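Local coordinates for chloride intracellular channel Clic (Drosophila melanogaster, PDB 2YV7), which may insert into membranes and form chloride ion channels whose activity depends on pH, and may play a role in ethanol sensitivity, at residues L178-Q183 with Y207-Y212; V116-V121 with R161-T167. All coordinates share one frame; numbering follows the deposited sequence.

Contact 1. Residues L178-Q183 with Y207-Y212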
# COMPACT_ATOMS: atom_id res chain seq x y z
N LEU A 178 -2.31 1.69 5.46
CA LEU A 178 -3.61 1.03 5.59
C LEU A 178 -4.21 0.65 4.23
O LEU A 178 -4.73 -0.45 4.05
CB LEU A 178 -4.57 1.90 6.37
CG LEU A 178 -5.96 1.17 6.57
CD1 LEU A 178 -5.88 -0.18 7.32
CD2 LEU A 178 -6.89 2.23 7.33
N MET A 179 -4.16 1.60 3.29
CA MET A 179 -4.92 1.43 2.03
C MET A 179 -4.46 0.21 1.25
O MET A 179 -5.32 -0.59 0.80
CB MET A 179 -4.90 2.75 1.23
CG MET A 179 -5.68 3.86 1.94
SD MET A 179 -5.52 5.42 1.00
CE MET A 179 -6.74 6.38 1.81
N PRO A 180 -3.14 0.02 1.07
CA PRO A 180 -2.69 -1.21 0.38
C PRO A 180 -3.16 -2.51 1.09
O PRO A 180 -3.67 -3.44 0.44
CB PRO A 180 -1.16 -1.07 0.35
CG PRO A 180 -0.89 0.41 0.44
CD PRO A 180 -1.98 0.91 1.38
N ARG A 181 -3.18 -2.50 2.45
CA ARG A 181 -3.68 -3.74 3.13
C ARG A 181 -5.19 -3.93 2.92
O ARG A 181 -5.63 -5.02 2.76
CB ARG A 181 -3.31 -3.68 4.63
CG ARG A 181 -1.79 -3.82 4.82
CD ARG A 181 -1.35 -3.12 6.15
NE ARG A 181 0.04 -3.53 6.29
CZ ARG A 181 1.07 -3.01 5.59
NH1 ARG A 181 0.84 -2.02 4.73
NH2 ARG A 181 2.30 -3.48 5.78
N LEU A 182 -6.00 -2.86 2.89
CA LEU A 182 -7.43 -2.99 2.60
C LEU A 182 -7.67 -3.58 1.21
O LEU A 182 -8.51 -4.50 1.01
CB LEU A 182 -8.10 -1.60 2.72
CG LEU A 182 -8.18 -1.04 4.14
CD1 LEU A 182 -8.93 0.24 4.05
CD2 LEU A 182 -9.11 -2.02 5.00
N GLN A 183 -6.85 -3.16 0.28
CA GLN A 183 -6.96 -3.73 -1.07
C GLN A 183 -6.58 -5.23 -1.12
O GLN A 183 -7.35 -6.00 -1.74
CB GLN A 183 -6.09 -2.89 -2.04
CG GLN A 183 -6.36 -3.33 -3.52
CD GLN A 183 -7.73 -2.86 -4.05
OE1 GLN A 183 -8.50 -2.24 -3.34
NE2 GLN A 183 -8.02 -3.14 -5.36
N TYR A 207 -14.16 5.46 3.38
CA TYR A 207 -12.72 5.65 3.27
C TYR A 207 -12.19 4.99 1.96
O TYR A 207 -11.39 5.58 1.23
CB TYR A 207 -12.06 4.98 4.51
CG TYR A 207 -10.57 5.09 4.63
CD1 TYR A 207 -9.94 6.27 5.05
CD2 TYR A 207 -9.78 3.97 4.36
CE1 TYR A 207 -8.54 6.35 5.22
CE2 TYR A 207 -8.36 4.02 4.53
CZ TYR A 207 -7.76 5.18 4.97
OH TYR A 207 -6.41 5.15 5.12
N MET A 208 -12.63 3.75 1.68
CA MET A 208 -12.20 3.06 0.46
C MET A 208 -12.70 3.78 -0.80
O MET A 208 -11.98 3.90 -1.81
CB MET A 208 -12.61 1.58 0.52
CG MET A 208 -11.84 0.86 1.60
SD MET A 208 -12.06 -0.92 1.61
CE MET A 208 -13.52 -1.09 2.60
N TYR A 209 -13.91 4.32 -0.71
CA TYR A 209 -14.44 5.09 -1.81
C TYR A 209 -13.44 6.20 -2.15
O TYR A 209 -13.00 6.33 -3.30
CB TYR A 209 -15.80 5.64 -1.45
CG TYR A 209 -16.39 6.49 -2.52
CD1 TYR A 209 -16.98 5.89 -3.64
CD2 TYR A 209 -16.37 7.86 -2.42
CE1 TYR A 209 -17.54 6.67 -4.65
CE2 TYR A 209 -16.93 8.64 -3.41
CZ TYR A 209 -17.50 8.03 -4.53
OH TYR A 209 -18.08 8.81 -5.53
N HIS A 210 -13.03 6.93 -1.14
CA HIS A 210 -12.01 7.97 -1.34
C HIS A 210 -10.66 7.47 -1.77
O HIS A 210 -9.96 8.16 -2.47
CB HIS A 210 -11.87 8.83 -0.11
CG HIS A 210 -13.12 9.60 0.19
ND1 HIS A 210 -13.79 10.33 -0.78
CD2 HIS A 210 -13.87 9.69 1.32
CE1 HIS A 210 -14.88 10.87 -0.24
NE2 HIS A 210 -14.94 10.51 1.03
N MET A 211 -10.27 6.28 -1.28
CA MET A 211 -9.01 5.67 -1.72
C MET A 211 -8.94 5.41 -3.19
O MET A 211 -7.88 5.60 -3.81
CB MET A 211 -8.82 4.36 -0.91
CG MET A 211 -8.28 3.23 -1.58
SD MET A 211 -8.20 1.96 -0.24
CE MET A 211 -9.01 0.66 -1.12
N TYR A 212 -10.08 5.06 -3.78
CA TYR A 212 -10.10 4.81 -5.20
C TYR A 212 -10.09 6.08 -6.03
O TYR A 212 -9.85 5.99 -7.23
CB TYR A 212 -11.29 3.95 -5.53
CG TYR A 212 -11.19 2.54 -4.93
CD1 TYR A 212 -10.01 1.71 -5.11
CD2 TYR A 212 -12.27 2.02 -4.18
CE1 TYR A 212 -9.91 0.47 -4.54
CE2 TYR A 212 -12.18 0.74 -3.62
CZ TYR A 212 -11.02 -0.04 -3.83
OH TYR A 212 -10.94 -1.25 -3.28

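Contact 2. Residues V116-V121 with R161-T167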
# COMPACT_ATOMS: atom_id res chain seq x y z
N VAL A 116 2.78 12.29 10.30
CA VAL A 116 2.02 12.85 11.44
C VAL A 116 2.33 12.01 12.66
O VAL A 116 2.51 10.80 12.52
CB VAL A 116 0.47 12.82 11.20
CG1 VAL A 116 -0.33 13.31 12.44
CG2 VAL A 116 0.08 13.63 9.99
N GLN A 117 2.40 12.63 13.83
CA GLN A 117 2.52 11.90 15.09
C GLN A 117 1.13 11.61 15.63
O GLN A 117 0.37 12.52 15.97
CB GLN A 117 3.37 12.66 16.13
CG GLN A 117 4.69 13.25 15.61
CD GLN A 117 5.84 12.24 15.56
OE1 GLN A 117 5.80 11.25 14.81
NE2 GLN A 117 6.90 12.51 16.34
N ASP A 118 0.77 10.32 15.63
CA ASP A 118 -0.53 9.90 16.14
C ASP A 118 -0.38 8.45 16.62
O ASP A 118 -0.60 7.52 15.86
CB ASP A 118 -1.62 10.06 15.08
CG ASP A 118 -3.03 9.83 15.63
OD1 ASP A 118 -3.18 8.95 16.51
OD2 ASP A 118 -3.99 10.51 15.18
N LYS A 119 0.01 8.27 17.88
CA LYS A 119 0.22 6.93 18.43
C LYS A 119 -1.07 6.12 18.45
O LYS A 119 -1.04 4.90 18.33
CB LYS A 119 0.79 7.01 19.86
CG LYS A 119 2.20 7.56 19.93
CD LYS A 119 2.95 7.03 21.15
CE LYS A 119 4.44 7.45 21.18
NZ LYS A 119 5.22 7.03 19.95
N GLU A 120 -2.19 6.82 18.59
CA GLU A 120 -3.51 6.23 18.56
C GLU A 120 -3.75 5.46 17.24
O GLU A 120 -4.16 4.25 17.23
CB GLU A 120 -4.54 7.34 18.78
CG GLU A 120 -5.98 6.92 18.97
CD GLU A 120 -6.80 7.97 19.74
OE1 GLU A 120 -6.54 8.14 20.96
OE2 GLU A 120 -7.71 8.60 19.13
N VAL A 121 -3.44 6.16 16.15
CA VAL A 121 -3.57 5.59 14.83
C VAL A 121 -2.54 4.47 14.61
O VAL A 121 -2.90 3.42 14.06
CB VAL A 121 -3.57 6.64 13.72
CG1 VAL A 121 -3.61 5.93 12.35
CG2 VAL A 121 -4.77 7.59 13.87
N ARG A 161 -14.05 10.11 14.13
CA ARG A 161 -13.26 11.27 13.68
C ARG A 161 -13.98 12.07 12.61
O ARG A 161 -13.80 13.28 12.54
CB ARG A 161 -11.84 10.86 13.27
CG ARG A 161 -10.98 10.19 14.42
CD ARG A 161 -10.23 11.22 15.29
NE ARG A 161 -9.19 10.66 16.18
CZ ARG A 161 -7.89 10.58 15.88
NH1 ARG A 161 -7.44 10.98 14.70
NH2 ARG A 161 -7.03 10.06 16.75
N ASN A 162 -14.82 11.43 11.80
CA ASN A 162 -15.48 12.05 10.65
C ASN A 162 -14.55 12.95 9.84
O ASN A 162 -14.89 14.07 9.51
CB ASN A 162 -16.76 12.79 11.06
CG ASN A 162 -17.79 12.85 9.94
OD1 ASN A 162 -18.08 11.84 9.29
ND2 ASN A 162 -18.33 14.03 9.69
N THR A 163 -13.36 12.44 9.54
CA THR A 163 -12.43 13.10 8.65
C THR A 163 -12.29 12.18 7.44
O THR A 163 -12.71 11.01 7.50
CB THR A 163 -11.10 13.33 9.33
OG1 THR A 163 -10.61 12.09 9.89
CG2 THR A 163 -11.27 14.36 10.46
N ARG A 164 -11.77 12.71 6.34
CA ARG A 164 -11.72 11.97 5.09
C ARG A 164 -10.71 10.84 5.30
O ARG A 164 -10.98 9.75 4.87
CB ARG A 164 -11.27 12.81 3.88
CG ARG A 164 -11.31 12.05 2.57
CD ARG A 164 -10.95 12.90 1.41
NE ARG A 164 -12.14 13.55 0.94
CZ ARG A 164 -12.63 13.44 -0.29
NH1 ARG A 164 -12.00 12.72 -1.22
NH2 ARG A 164 -13.73 14.10 -0.59
N PHE A 165 -9.61 11.14 5.98
CA PHE A 165 -8.56 10.11 6.16
C PHE A 165 -8.28 9.79 7.64
O PHE A 165 -8.99 10.28 8.52
CB PHE A 165 -7.31 10.59 5.42
CG PHE A 165 -7.54 10.81 3.96
CD1 PHE A 165 -7.81 9.74 3.11
CD2 PHE A 165 -7.51 12.12 3.43
CE1 PHE A 165 -8.01 9.94 1.74
CE2 PHE A 165 -7.69 12.32 2.04
CZ PHE A 165 -7.94 11.24 1.22
N LEU A 166 -7.29 8.96 7.94
CA LEU A 166 -7.18 8.47 9.32
C LEU A 166 -6.91 9.60 10.35
O LEU A 166 -7.32 9.49 11.49
CB LEU A 166 -6.05 7.46 9.49
CG LEU A 166 -6.35 6.08 8.93
CD1 LEU A 166 -5.08 5.29 8.69
CD2 LEU A 166 -7.27 5.30 9.94
N THR A 167 -6.13 10.60 10.00
CA THR A 167 -5.74 11.59 11.01
C THR A 167 -6.28 12.99 10.68
O THR A 167 -5.92 13.95 11.37
CB THR A 167 -4.21 11.71 11.16
OG1 THR A 167 -3.72 12.22 9.93
CG2 THR A 167 -3.54 10.33 11.44

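Contact 1. Residues L178-Q183 with Y207-Y212
Met179 packs against Tyr207 where helices 173-193 and 202-212 cross at a steep angle, their short segments inclined at 102° with axes 11.0 Å apart. The thioether meets the phenol obliquely: Met179 CE lies 3.5 Å from Tyr207 CZ, and the sulfur stands farther off, 5.3 Å from the ring centroid, a Met-aromatic contact. CG lies anti to the carbonyl carbon (chi1 -67°) and the chain runs out straight beyond it, which carries the methyl across the gap to the ring. Leu178 adds CD2, 3.6 Å from Tyr207 CE2, again at a slant, whereas Leu182 places CD1 at the ring edge, 3.8 Å from Tyr207 CD2. The same Leu182 methyl also touches Met208 CG.

One turn on from Tyr207, Met211 runs past Met179 in the opposite sense, Met211 SD lying 3.7 Å from Met179 CB. Beyond this sulfur-rich layer, the Tyr212 hydroxyl donates to Gln183 OE1 over 2.6 Å, reaching a lone pair in the carbonyl plane, while amide and ring stand 75° apart.

Partners outside the two segments hold the polar ends. Gln183 NE2 bonds to the carbonyl oxygen of Thr251, holding the amide's orientation, and Arg186 joins the Tyr212 hydroxyl; the Tyr207 hydroxyl is hydrogen-bonded to Asp175. Phe217 of helix 215-220 packs on Met179, Gln183 and Met211, while Leu151, Ile154 and Leu158 of helix 141-161 back Leu182, Leu178 and Tyr207, respectively. The whole is a buried helix-helix crossing in the all-helical C-terminal domain of the GST fold, with a largely apolar interior and a hydrogen-bonded amide-phenol pair at one end.

Contact 2. Residues V116-V121 with R161-T167
Arg161, the last residue of helix 141-161, reaches the start of helix 119-125 with its guanidinium group. From CB the chain bends at chi2 (-87°) and then extends through CD, bringing two carboxylate oxygens to the edge of the flat group. NE lies 3.9 Å from Glu120 OE2, too far for a bond, and CZ has both acids close by. NH2 does the gripping: it donates to Glu120 OE2 at 2.9 Å with an N-H...O angle of 162°, leaving almost within its own plane but meeting the carboxylate oxygen from above the acid's plane. Its second bond, to Asp118 OD2 at 3.5 Å, is weak, although these two flat groups are nearly coplanar, 23° apart. NH1 is just as distant from that oxygen and approaches Val121 CG2 obliquely.

Asp118 is also the N-cap of helix 119-125, its OD1 accepting from Val121 N at 2.8 Å. Beside the charged groups, Val121 CG2 meets Thr167 CG2 at 3.9 Å, and its CG1 packs on Leu166 CD1. Phe174 packs on Val121, His157 touches both Val121 and Leu166, and Val116 touches Thr167 at the margin.

One arginine thus bridges two acids at a helix start, where the carboxylates would also interact favourably with the helix dipole; its positive charge probably eases their mutual repulsion, with the firmer bond going to Glu120 and the weak one to Asp118.

From the N terminus, the chain first enters contact 2 at 116-121, just after helix 111-114, then runs through helices 119-125, 128-136 and 141-161 before 161-167 closes that mostly helical excursion. Only afterwards does helix 173-193 open contact 1, which helix 202-212 closes over a shorter span. The two closures therefore follow in series, neither nesting nor crossing. In space they adjoin, with centres about 15 Å apart: Phe165 reaches Met179, while Arg164 and Leu166 touch Tyr207. The loop after helix 141-161 thus links the start of helix 119-125 to the buried crossing of helices 173-193 and 202-212.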